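Local coordinates for DUF3809 domain-containing protein (Deinococcus radiodurans, PDB 3NQN) that is of unknown function but binds calcium ions and belongs to a family grouped with the Bet v 1-like proteins, at residues 62-70 with 82-93; 106-114 with 140-151. All coordinates share one frame; numbering follows the deposited sequence. Where two conformers were deposited one is given.

Contact 1 of 2, residues 62-70 with 82-93; sequences VDLPFRSEI and LTLTGERAWVAV. With CA (calcium ion), chain C.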
loop_
_atom_site.group_PDB
_atom_site.type_symbol
_atom_site.label_atom_id
_atom_site.label_comp_id
_atom_site.label_asym_id
_atom_site.label_seq_id
_atom_site.Cartn_x
_atom_site.Cartn_y
_atom_site.Cartn_z
ATOM N N VAL A 62 -6.217 -0.266 -4.735
ATOM C CA VAL A 62 -5.783 -0.991 -3.550
ATOM C C VAL A 62 -4.833 -2.080 -3.992
ATOM O O VAL A 62 -5.174 -2.899 -4.848
ATOM C CB VAL A 62 -6.978 -1.619 -2.792
ATOM C CG1 VAL A 62 -6.476 -2.418 -1.534
ATOM C CG2 VAL A 62 -7.979 -0.511 -2.375
ATOM N N ASP A 63 -3.628 -2.069 -3.442
ATOM C CA ASP A 63 -2.594 -3.035 -3.827
ATOM C C ASP A 63 -2.679 -4.315 -3.004
ATOM O O ASP A 63 -2.778 -4.266 -1.777
ATOM C CB ASP A 63 -1.204 -2.421 -3.674
ATOM C CG ASP A 63 -1.039 -1.659 -2.363
ATOM O OD1 ASP A 63 -1.714 -0.604 -2.181
ATOM O OD2 ASP A 63 -0.240 -2.101 -1.513
ATOM N N LEU A 64 -2.677 -5.445 -3.702
ATOM C CA LEU A 64 -2.681 -6.776 -3.087
ATOM C C LEU A 64 -1.335 -7.432 -3.406
ATOM O O LEU A 64 -1.018 -7.689 -4.590
ATOM C CB LEU A 64 -3.823 -7.644 -3.658
ATOM C CG LEU A 64 -5.264 -7.404 -3.191
ATOM C CD1 LEU A 64 -5.751 -5.979 -3.488
ATOM C CD2 LEU A 64 -6.209 -8.463 -3.831
ATOM N N PRO A 65 -0.536 -7.717 -2.370
ATOM C CA PRO A 65 0.765 -8.268 -2.651
ATOM C C PRO A 65 0.723 -9.756 -3.022
ATOM O O PRO A 65 -0.290 -10.443 -2.789
ATOM C CB PRO A 65 1.513 -8.065 -1.335
ATOM C CG PRO A 65 0.455 -8.130 -0.300
ATOM C CD PRO A 65 -0.762 -7.537 -0.921
ATOM N N PHE A 66 1.787 -10.205 -3.668
ATOM C CA PHE A 66 2.041 -11.619 -3.882
ATOM C C PHE A 66 3.527 -11.824 -3.738
ATOM O O PHE A 66 4.320 -10.880 -3.888
ATOM C CB PHE A 66 1.595 -12.094 -5.266
ATOM C CG PHE A 66 2.493 -11.625 -6.403
ATOM C CD1 PHE A 66 3.602 -12.381 -6.796
ATOM C CD2 PHE A 66 2.216 -10.460 -7.082
ATOM C CE1 PHE A 66 4.418 -11.956 -7.825
ATOM C CE2 PHE A 66 3.039 -10.030 -8.106
ATOM C CZ PHE A 66 4.148 -10.786 -8.471
ATOM N N ARG A 67 3.895 -13.057 -3.430
ATOM C CA ARG A 67 5.268 -13.468 -3.358
ATOM C C ARG A 67 5.295 -14.957 -3.720
ATOM O O ARG A 67 4.524 -15.766 -3.160
ATOM C CB ARG A 67 5.821 -13.237 -1.961
ATOM C CG ARG A 67 7.329 -13.318 -1.861
ATOM C CD ARG A 67 7.828 -12.821 -0.479
ATOM N NE ARG A 67 9.283 -12.605 -0.466
ATOM C CZ ARG A 67 9.888 -11.406 -0.441
ATOM N NH1 ARG A 67 9.181 -10.271 -0.411
ATOM N NH2 ARG A 67 11.213 -11.344 -0.438
ATOM N N SER A 68 6.162 -15.316 -4.648
ATOM C CA SER A 68 6.260 -16.689 -5.114
ATOM C C SER A 68 7.710 -17.182 -5.159
ATOM O O SER A 68 8.628 -16.432 -5.458
ATOM C CB SER A 68 5.653 -16.818 -6.493
ATOM O OG SER A 68 4.274 -16.456 -6.504
ATOM N N GLU A 69 7.877 -18.462 -4.888
ATOM C CA GLU A 69 9.172 -19.125 -4.929
ATOM C C GLU A 69 9.480 -19.524 -6.364
ATOM O O GLU A 69 8.596 -20.017 -7.087
ATOM C CB GLU A 69 9.119 -20.372 -4.036
ATOM C CG GLU A 69 10.388 -21.206 -4.005
ATOM C CD GLU A 69 10.191 -22.529 -3.267
ATOM O OE1 GLU A 69 9.029 -22.847 -2.907
ATOM O OE2 GLU A 69 11.191 -23.258 -3.067
ATOM N N ILE A 70 10.718 -19.283 -6.794
ATOM C CA ILE A 70 11.156 -19.675 -8.133
ATOM C C ILE A 70 11.739 -21.078 -8.034
ATOM O O ILE A 70 12.624 -21.329 -7.219
ATOM C CB ILE A 70 12.259 -18.748 -8.666
ATOM C CG1 ILE A 70 11.797 -17.295 -8.674
ATOM C CG2 ILE A 70 12.691 -19.178 -10.070
ATOM C CD1 ILE A 70 12.967 -16.315 -8.831
ATOM N N LEU A 82 3.619 -18.223 -2.159
ATOM C CA LEU A 82 3.763 -18.259 -0.715
ATOM C C LEU A 82 2.512 -17.680 -0.075
ATOM O O LEU A 82 1.875 -16.774 -0.622
ATOM C CB LEU A 82 5.003 -17.493 -0.272
ATOM C CG LEU A 82 6.321 -18.052 -0.819
ATOM C CD1 LEU A 82 7.483 -17.330 -0.194
ATOM C CD2 LEU A 82 6.414 -19.567 -0.567
ATOM N N THR A 83 2.147 -18.233 1.068
ATOM C CA THR A 83 0.998 -17.781 1.819
ATOM C C THR A 83 1.341 -16.473 2.517
ATOM O O THR A 83 2.381 -16.366 3.172
ATOM C CB THR A 83 0.611 -18.819 2.881
ATOM O OG1 THR A 83 0.364 -20.075 2.247
ATOM C CG2 THR A 83 -0.639 -18.390 3.653
ATOM N N LEU A 84 0.484 -15.470 2.359
ATOM C CA LEU A 84 0.679 -14.188 3.045
ATOM C C LEU A 84 -0.375 -14.058 4.163
ATOM O O LEU A 84 -1.218 -14.924 4.319
ATOM C CB LEU A 84 0.645 -13.027 2.040
ATOM C CG LEU A 84 1.664 -13.153 0.894
ATOM C CD1 LEU A 84 1.580 -11.957 -0.042
ATOM C CD2 LEU A 84 3.076 -13.307 1.421
ATOM N N THR A 85 -0.286 -13.016 4.978
ATOM C CA THR A 85 -1.139 -12.926 6.190
ATOM C C THR A 85 -2.571 -12.578 5.829
ATOM O O THR A 85 -2.846 -12.075 4.741
ATOM C CB THR A 85 -0.618 -11.869 7.165
ATOM O OG1 THR A 85 -1.035 -10.571 6.733
ATOM C CG2 THR A 85 0.927 -11.918 7.250
ATOM N N GLY A 86 -3.485 -12.816 6.746
ATOM C CA GLY A 86 -4.898 -12.508 6.495
ATOM C C GLY A 86 -5.320 -11.074 6.844
ATOM O O GLY A 86 -6.499 -10.710 6.659
ATOM N N GLU A 87 -4.367 -10.243 7.314
ATOM C CA GLU A 87 -4.654 -8.845 7.712
ATOM C C GLU A 87 -5.145 -8.006 6.535
ATOM O O GLU A 87 -5.855 -7.013 6.714
ATOM C CB GLU A 87 -3.402 -8.204 8.299
ATOM C CG GLU A 87 -2.351 -7.902 7.268
ATOM C CD GLU A 87 -0.980 -7.839 7.843
ATOM O OE1 GLU A 87 -0.834 -7.352 8.991
ATOM O OE2 GLU A 87 -0.042 -8.287 7.154
ATOM N N ARG A 88 -4.714 -8.369 5.334
ATOM C CA ARG A 88 -5.169 -7.687 4.149
ATOM C C ARG A 88 -5.203 -8.639 3.003
ATOM O O ARG A 88 -4.522 -9.634 3.018
ATOM C CB ARG A 88 -4.305 -6.470 3.828
ATOM C CG ARG A 88 -2.859 -6.762 3.600
ATOM C CD ARG A 88 -2.163 -5.553 2.975
ATOM N NE ARG A 88 -0.729 -5.783 2.802
ATOM C CZ ARG A 88 0.048 -5.111 1.948
ATOM N NH1 ARG A 88 -0.464 -4.181 1.143
ATOM N NH2 ARG A 88 1.332 -5.395 1.874
ATOM N N ALA A 89 -6.037 -8.330 2.016
ATOM C CA ALA A 89 -6.186 -9.149 0.820
ATOM C C ALA A 89 -4.852 -9.319 0.104
ATOM O O ALA A 89 -4.015 -8.425 0.115
ATOM C CB ALA A 89 -7.206 -8.538 -0.108
ATOM N N TRP A 90 -4.646 -10.501 -0.467
ATOM C CA TRP A 90 -3.411 -10.819 -1.142
ATOM C C TRP A 90 -3.704 -11.760 -2.311
ATOM O O TRP A 90 -4.830 -12.216 -2.472
ATOM C CB TRP A 90 -2.397 -11.436 -0.168
ATOM C CG TRP A 90 -2.881 -12.733 0.552
ATOM C CD1 TRP A 90 -3.707 -12.810 1.629
ATOM C CD2 TRP A 90 -2.456 -14.077 0.274
ATOM N NE1 TRP A 90 -3.874 -14.126 2.015
ATOM C CE2 TRP A 90 -3.126 -14.924 1.187
ATOM C CE3 TRP A 90 -1.621 -14.654 -0.704
ATOM C CZ2 TRP A 90 -2.962 -16.312 1.180
ATOM C CZ3 TRP A 90 -1.457 -16.031 -0.711
ATOM C CH2 TRP A 90 -2.130 -16.850 0.228
ATOM N N VAL A 91 -2.702 -11.974 -3.151
ATOM C CA VAL A 91 -2.842 -12.812 -4.325
ATOM C C VAL A 91 -1.784 -13.915 -4.329
ATOM O O VAL A 91 -0.639 -13.689 -3.906
ATOM C CB VAL A 91 -2.672 -11.958 -5.629
ATOM C CG1 VAL A 91 -2.636 -12.858 -6.883
ATOM C CG2 VAL A 91 -3.777 -10.916 -5.736
ATOM N N ALA A 92 -2.201 -15.114 -4.744
ATOM C CA ALA A 92 -1.302 -16.256 -4.975
ATOM C C ALA A 92 -1.080 -16.365 -6.479
ATOM O O ALA A 92 -2.029 -16.601 -7.221
ATOM C CB ALA A 92 -1.918 -17.515 -4.483
ATOM N N VAL A 93 0.174 -16.175 -6.910
ATOM C CA VAL A 93 0.562 -16.260 -8.312
ATOM C C VAL A 93 1.361 -17.536 -8.559
ATOM O O VAL A 93 2.419 -17.761 -7.944
ATOM C CB VAL A 93 1.405 -15.056 -8.737
ATOM C CG1 VAL A 93 1.887 -15.218 -10.214
ATOM C CG2 VAL A 93 0.609 -13.751 -8.575
HETATM CA CA CA C . -1.040 -0.339 0.200
HETATM O O HOH W 1 -4.275 -5.588 0.229
HETATM O O HOH W 2 -2.541 -2.399 0.331
HETATM O O HOH W 3 1.585 -14.861 -2.532
HETATM O O HOH W 4 2.197 -15.663 -5.062
HETATM O O HOH W 5 0.845 -1.378 1.331
HETATM O O HOH W 6 0.637 0.827 -0.882
HETATM O O HOH W 7 -2.732 1.446 -0.021
#
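Pro65 lies over one face of the Arg88 guanidinium, its CG 3.6 Å from NH2 and offset toward the rim. At the edge of the same group, Arg88 NH1 meets Asp63 OD2 at 3.4 Å, a weak, bent bond (135° at the hydrogen) within a salt bridge. Asp63 also grips the calcium ion through both carboxylate oxygens, OD1 at 2.5 Å, and Asp63 of the second subunit binds the same ion. Water 2, a further ligand, accepts from Arg88 NH1, which places the arginine in the metal's second shell.

Further along, Phe66 CG stands between its backbone N and carbonyl carbon (chi1 73°), and the ring turns a face to Val93 CG2, 3.9 Å from the centroid. Ser68 OG donates to a lone pair of Val93 O at 2.7 Å, while water 4 links that hydroxyl to Val93 N. Two backbone bonds tie the segments: Val91 N to Pro65 O (2.9 Å) and Leu82 N to Arg67 O (2.8 Å).

Strands 62-70 and 90-93 run 36° apart in direction; strand 76-81 separates their parent strands in sheet order, and strand 47-56 pairs with 62-70 along its other edge.

Contact 2 of 2, residues 106-114 with 140-151; sequences AFAFQFQAH and LERVAKALPEGL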
loop_
_atom_site.group_PDB
_atom_site.type_symbol
_atom_site.label_atom_id
_atom_site.label_comp_id
_atom_site.label_asym_id
_atom_site.label_seq_id
_atom_site.Cartn_x
_atom_site.Cartn_y
_atom_site.Cartn_z
ATOM N N ALA A 106 5.993 -23.272 -23.563
ATOM C CA ALA A 106 4.620 -23.414 -23.091
ATOM C C ALA A 106 4.543 -22.761 -21.727
ATOM O O ALA A 106 5.418 -22.975 -20.873
ATOM C CB ALA A 106 4.215 -24.910 -22.989
ATOM N N PHE A 107 3.492 -21.974 -21.519
ATOM C CA PHE A 107 3.254 -21.309 -20.255
ATOM C C PHE A 107 1.845 -21.598 -19.765
ATOM O O PHE A 107 0.918 -21.724 -20.561
ATOM C CB PHE A 107 3.400 -19.794 -20.428
ATOM C CG PHE A 107 4.770 -19.358 -20.831
ATOM C CD1 PHE A 107 5.718 -19.052 -19.871
ATOM C CD2 PHE A 107 5.115 -19.237 -22.183
ATOM C CE1 PHE A 107 7.010 -18.658 -20.240
ATOM C CE2 PHE A 107 6.386 -18.836 -22.555
ATOM C CZ PHE A 107 7.338 -18.542 -21.582
ATOM N N ALA A 108 1.712 -21.710 -18.443
ATOM C CA ALA A 108 0.436 -21.761 -17.768
ATOM C C ALA A 108 0.582 -20.937 -16.477
ATOM O O ALA A 108 1.548 -21.136 -15.707
ATOM C CB ALA A 108 0.056 -23.206 -17.427
ATOM N N PHE A 109 -0.339 -20.010 -16.262
ATOM C CA PHE A 109 -0.368 -19.200 -15.037
ATOM C C PHE A 109 -1.693 -19.309 -14.355
ATOM O O PHE A 109 -2.730 -19.412 -15.017
ATOM C CB PHE A 109 -0.100 -17.745 -15.350
ATOM C CG PHE A 109 1.302 -17.477 -15.763
ATOM C CD1 PHE A 109 2.275 -17.211 -14.813
ATOM C CD2 PHE A 109 1.672 -17.557 -17.095
ATOM C CE1 PHE A 109 3.580 -17.004 -15.174
ATOM C CE2 PHE A 109 2.983 -17.339 -17.468
ATOM C CZ PHE A 109 3.943 -17.067 -16.493
ATOM N N GLN A 110 -1.670 -19.322 -13.022
ATOM C CA GLN A 110 -2.920 -19.341 -12.229
ATOM C C GLN A 110 -2.831 -18.269 -11.137
ATOM O O GLN A 110 -1.757 -18.028 -10.572
ATOM C CB GLN A 110 -3.195 -20.725 -11.611
ATOM C CG GLN A 110 -3.082 -21.919 -12.588
ATOM C CD GLN A 110 -1.644 -22.376 -12.815
ATOM O OE1 GLN A 110 -0.836 -22.385 -11.902
ATOM N NE2 GLN A 110 -1.333 -22.768 -14.038
ATOM N N PHE A 111 -3.947 -17.568 -10.918
ATOM C CA PHE A 111 -4.029 -16.518 -9.921
ATOM C C PHE A 111 -5.205 -16.773 -9.035
ATOM O O PHE A 111 -6.273 -17.162 -9.508
ATOM C CB PHE A 111 -4.235 -15.149 -10.578
ATOM C CG PHE A 111 -3.148 -14.747 -11.484
ATOM C CD1 PHE A 111 -3.162 -15.142 -12.826
ATOM C CD2 PHE A 111 -2.126 -13.931 -11.040
ATOM C CE1 PHE A 111 -2.165 -14.747 -13.680
ATOM C CE2 PHE A 111 -1.135 -13.528 -11.893
ATOM C CZ PHE A 111 -1.150 -13.939 -13.224
ATOM N N GLN A 112 -5.012 -16.561 -7.736
ATOM C CA GLN A 112 -6.086 -16.697 -6.771
ATOM C C GLN A 112 -6.029 -15.484 -5.825
ATOM O O GLN A 112 -4.981 -15.170 -5.279
ATOM C CB GLN A 112 -5.936 -18.019 -5.991
ATOM C CG GLN A 112 -6.921 -18.205 -4.814
ATOM C CD GLN A 112 -8.280 -18.734 -5.242
ATOM O OE1 GLN A 112 -8.387 -19.523 -6.181
ATOM N NE2 GLN A 112 -9.321 -18.339 -4.520
ATOM N N ALA A 113 -7.140 -14.772 -5.694
ATOM C CA ALA A 113 -7.208 -13.642 -4.763
ATOM C C ALA A 113 -7.728 -14.198 -3.448
ATOM O O ALA A 113 -8.668 -14.966 -3.438
ATOM C CB ALA A 113 -8.129 -12.554 -5.284
ATOM N N HIS A 114 -7.051 -13.858 -2.356
ATOM C CA HIS A 114 -7.424 -14.305 -1.031
ATOM C C HIS A 114 -7.927 -13.106 -0.230
ATOM O O HIS A 114 -7.161 -12.220 0.098
ATOM C CB HIS A 114 -6.217 -14.936 -0.329
ATOM C CG HIS A 114 -5.824 -16.272 -0.887
ATOM N ND1 HIS A 114 -6.311 -17.463 -0.386
ATOM C CD2 HIS A 114 -4.980 -16.606 -1.891
ATOM C CE1 HIS A 114 -5.795 -18.469 -1.067
ATOM N NE2 HIS A 114 -4.988 -17.977 -1.990
ATOM N N LEU A 140 -7.832 -9.822 -11.667
ATOM C CA LEU A 140 -7.227 -11.100 -11.975
ATOM C C LEU A 140 -7.282 -11.422 -13.472
ATOM O O LEU A 140 -6.295 -11.869 -14.049
ATOM C CB LEU A 140 -7.892 -12.218 -11.167
ATOM C CG LEU A 140 -7.704 -12.200 -9.642
ATOM C CD1 LEU A 140 -8.207 -13.514 -9.072
ATOM C CD2 LEU A 140 -6.250 -11.980 -9.238
ATOM N N GLU A 141 -8.429 -11.171 -14.089
ATOM C CA GLU A 141 -8.609 -11.423 -15.513
ATOM C C GLU A 141 -7.752 -10.486 -16.379
ATOM O O GLU A 141 -7.159 -10.927 -17.373
ATOM C CB GLU A 141 -10.089 -11.292 -15.903
ATOM C CG GLU A 141 -11.011 -12.410 -15.310
ATOM C CD GLU A 141 -10.718 -13.821 -15.887
ATOM O OE1 GLU A 141 -10.035 -13.929 -16.945
ATOM O OE2 GLU A 141 -11.170 -14.816 -15.273
ATOM N N ARG A 142 -7.653 -9.210 -15.996
ATOM C CA ARG A 142 -6.878 -8.260 -16.779
ATOM C C ARG A 142 -5.412 -8.726 -16.848
ATOM O O ARG A 142 -4.809 -8.778 -17.937
ATOM C CB ARG A 142 -6.953 -6.861 -16.165
ATOM C CG ARG A 142 -6.348 -5.744 -17.042
ATOM C CD ARG A 142 -7.322 -5.281 -18.096
ATOM N NE ARG A 142 -6.966 -3.967 -18.642
ATOM C CZ ARG A 142 -6.268 -3.762 -19.762
ATOM N NH1 ARG A 142 -5.824 -4.790 -20.496
ATOM N NH2 ARG A 142 -6.022 -2.514 -20.157
ATOM N N VAL A 143 -4.842 -9.086 -15.701
ATOM C CA VAL A 143 -3.445 -9.513 -15.678
ATOM C C VAL A 143 -3.273 -10.838 -16.441
ATOM O O VAL A 143 -2.346 -10.981 -17.226
ATOM C CB VAL A 143 -2.867 -9.609 -14.230
ATOM C CG1 VAL A 143 -3.613 -10.642 -13.401
ATOM C CG2 VAL A 143 -1.372 -9.922 -14.275
ATOM N N ALA A 144 -4.208 -11.760 -16.258
ATOM C CA ALA A 144 -4.131 -13.081 -16.891
ATOM C C ALA A 144 -4.235 -12.954 -18.423
ATOM O O ALA A 144 -3.408 -13.491 -19.166
ATOM C CB ALA A 144 -5.240 -13.991 -16.351
ATOM N N LYS A 145 -5.220 -12.193 -18.869
ATOM C CA LYS A 145 -5.448 -11.998 -20.289
ATOM C C LYS A 145 -4.320 -11.278 -21.005
ATOM O O LYS A 145 -4.125 -11.496 -22.194
ATOM C CB LYS A 145 -6.757 -11.271 -20.515
ATOM C CG LYS A 145 -7.995 -12.140 -20.239
ATOM C CD LYS A 145 -9.254 -11.326 -20.453
ATOM C CE LYS A 145 -10.498 -12.113 -20.078
ATOM N NZ LYS A 145 -11.706 -11.239 -20.072
ATOM N N ALA A 146 -3.562 -10.440 -20.289
ATOM C CA ALA A 146 -2.465 -9.693 -20.915
ATOM C C ALA A 146 -1.125 -10.447 -20.892
ATOM O O ALA A 146 -0.169 -10.020 -21.531
ATOM C CB ALA A 146 -2.310 -8.283 -20.245
ATOM N N LEU A 147 -1.059 -11.566 -20.182
ATOM C CA LEU A 147 0.210 -12.300 -20.045
ATOM C C LEU A 147 0.878 -12.705 -21.357
ATOM O O LEU A 147 2.077 -12.552 -21.495
ATOM C CB LEU A 147 0.072 -13.529 -19.127
ATOM C CG LEU A 147 0.324 -13.294 -17.657
ATOM C CD1 LEU A 147 0.120 -14.601 -16.867
ATOM C CD2 LEU A 147 1.738 -12.720 -17.423
ATOM N N PRO A 148 0.113 -13.261 -22.312
ATOM C CA PRO A 148 0.781 -13.626 -23.563
ATOM C C PRO A 148 1.482 -12.428 -24.236
ATOM O O PRO A 148 2.600 -12.557 -24.710
ATOM C CB PRO A 148 -0.361 -14.163 -24.422
ATOM C CG PRO A 148 -1.329 -14.768 -23.386
ATOM C CD PRO A 148 -1.252 -13.823 -22.215
ATOM N N GLU A 149 0.803 -11.290 -24.264
ATOM C CA GLU A 149 1.353 -10.057 -24.802
ATOM C C GLU A 149 2.632 -9.678 -24.040
ATOM O O GLU A 149 3.675 -9.398 -24.643
ATOM C CB GLU A 149 0.306 -8.933 -24.663
ATOM C CG GLU A 149 0.746 -7.570 -25.226
ATOM C CD GLU A 149 -0.294 -6.481 -25.023
ATOM O OE1 GLU A 149 -0.915 -6.418 -23.924
ATOM O OE2 GLU A 149 -0.474 -5.665 -25.957
ATOM N N GLY A 150 2.556 -9.736 -22.707
ATOM C CA GLY A 150 3.684 -9.388 -21.844
ATOM C C GLY A 150 4.884 -10.286 -22.003
ATOM O O GLY A 150 6.003 -9.806 -22.103
ATOM N N LEU A 151 4.671 -11.599 -21.991
ATOM C CA LEU A 151 5.774 -12.506 -22.202
ATOM C C LEU A 151 6.381 -12.311 -23.592
ATOM O O LEU A 151 7.597 -12.300 -23.739
ATOM C CB LEU A 151 5.369 -13.974 -21.979
ATOM C CG LEU A 151 5.636 -14.468 -20.548
ATOM C CD1 LEU A 151 4.617 -13.900 -19.571
ATOM C CD2 LEU A 151 5.631 -15.922 -20.498
#
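Phe111 touches four helix residues. Val143, in one of its two deposited conformers, sets CG1 over the centre of one ring face, 4.1 Å from the centroid and 12° off the normal, whereas Leu147 CD1 comes in at the edge, 3.9 Å from Phe111 CZ. Ala144 CB approaches CE1, and Leu140 CD2 packs on Phe111 CB at 4.0 Å. The other branch, CD1, touches Ala113 CB at 3.9 Å, so Leu140 bridges two strand residues. Leu147 CD1 is likewise shared, lying tightly against Phe109 CG at 3.3 Å.

Leu151 lies over a face of Phe107, though CD2 is modelled too close to be trusted; the Phe107 ring also meets Phe10 at a shallow angle. With an alanine at Phe107, Phe10 would probably lose its ring partner and a gap would open beside Leu151.

The bonds from CA to CB of Phe107, Phe109 and Phe111 point toward the helix, and their shared first torsion, CG anti to the carbonyl carbon, turns the rings the same way. No hydrogen bond crosses the interface. Gln8 NE2 donates to Ala144 O, a turn before Pro148, which has no N-H to offer that carbonyl, and the helix kinks there. Strand 106-114 and helix 140-151 run antiparallel, their axes 9.4 Å apart; strands 5-13 and 90-99 flank the former, and Leu52 of strand 47-56 also touches Leu140 and Val143.

Overall arrangement
The centres of contacts 1 and 2 lie 15 Å apart, and they come in series along the chain, contact 1 closing before contact 2 opens. They meet where strands 90-99 and 104-114 pair in the antiparallel sheet: Ala92 N lies 2.8 Å from Gln112 O, a probable hydrogen bond, and Val93 CG2 packs on Phe111 CD2 at 3.7 Å. Contact 1 thus joins strands of the sheet near a calcium ion shared by the two subunits, whereas contact 2 seats the long C-terminal helix 122-153 against the sheet in the chain's interior. A long helix lying against an antiparallel sheet is consistent with the Bet v 1-like grouping.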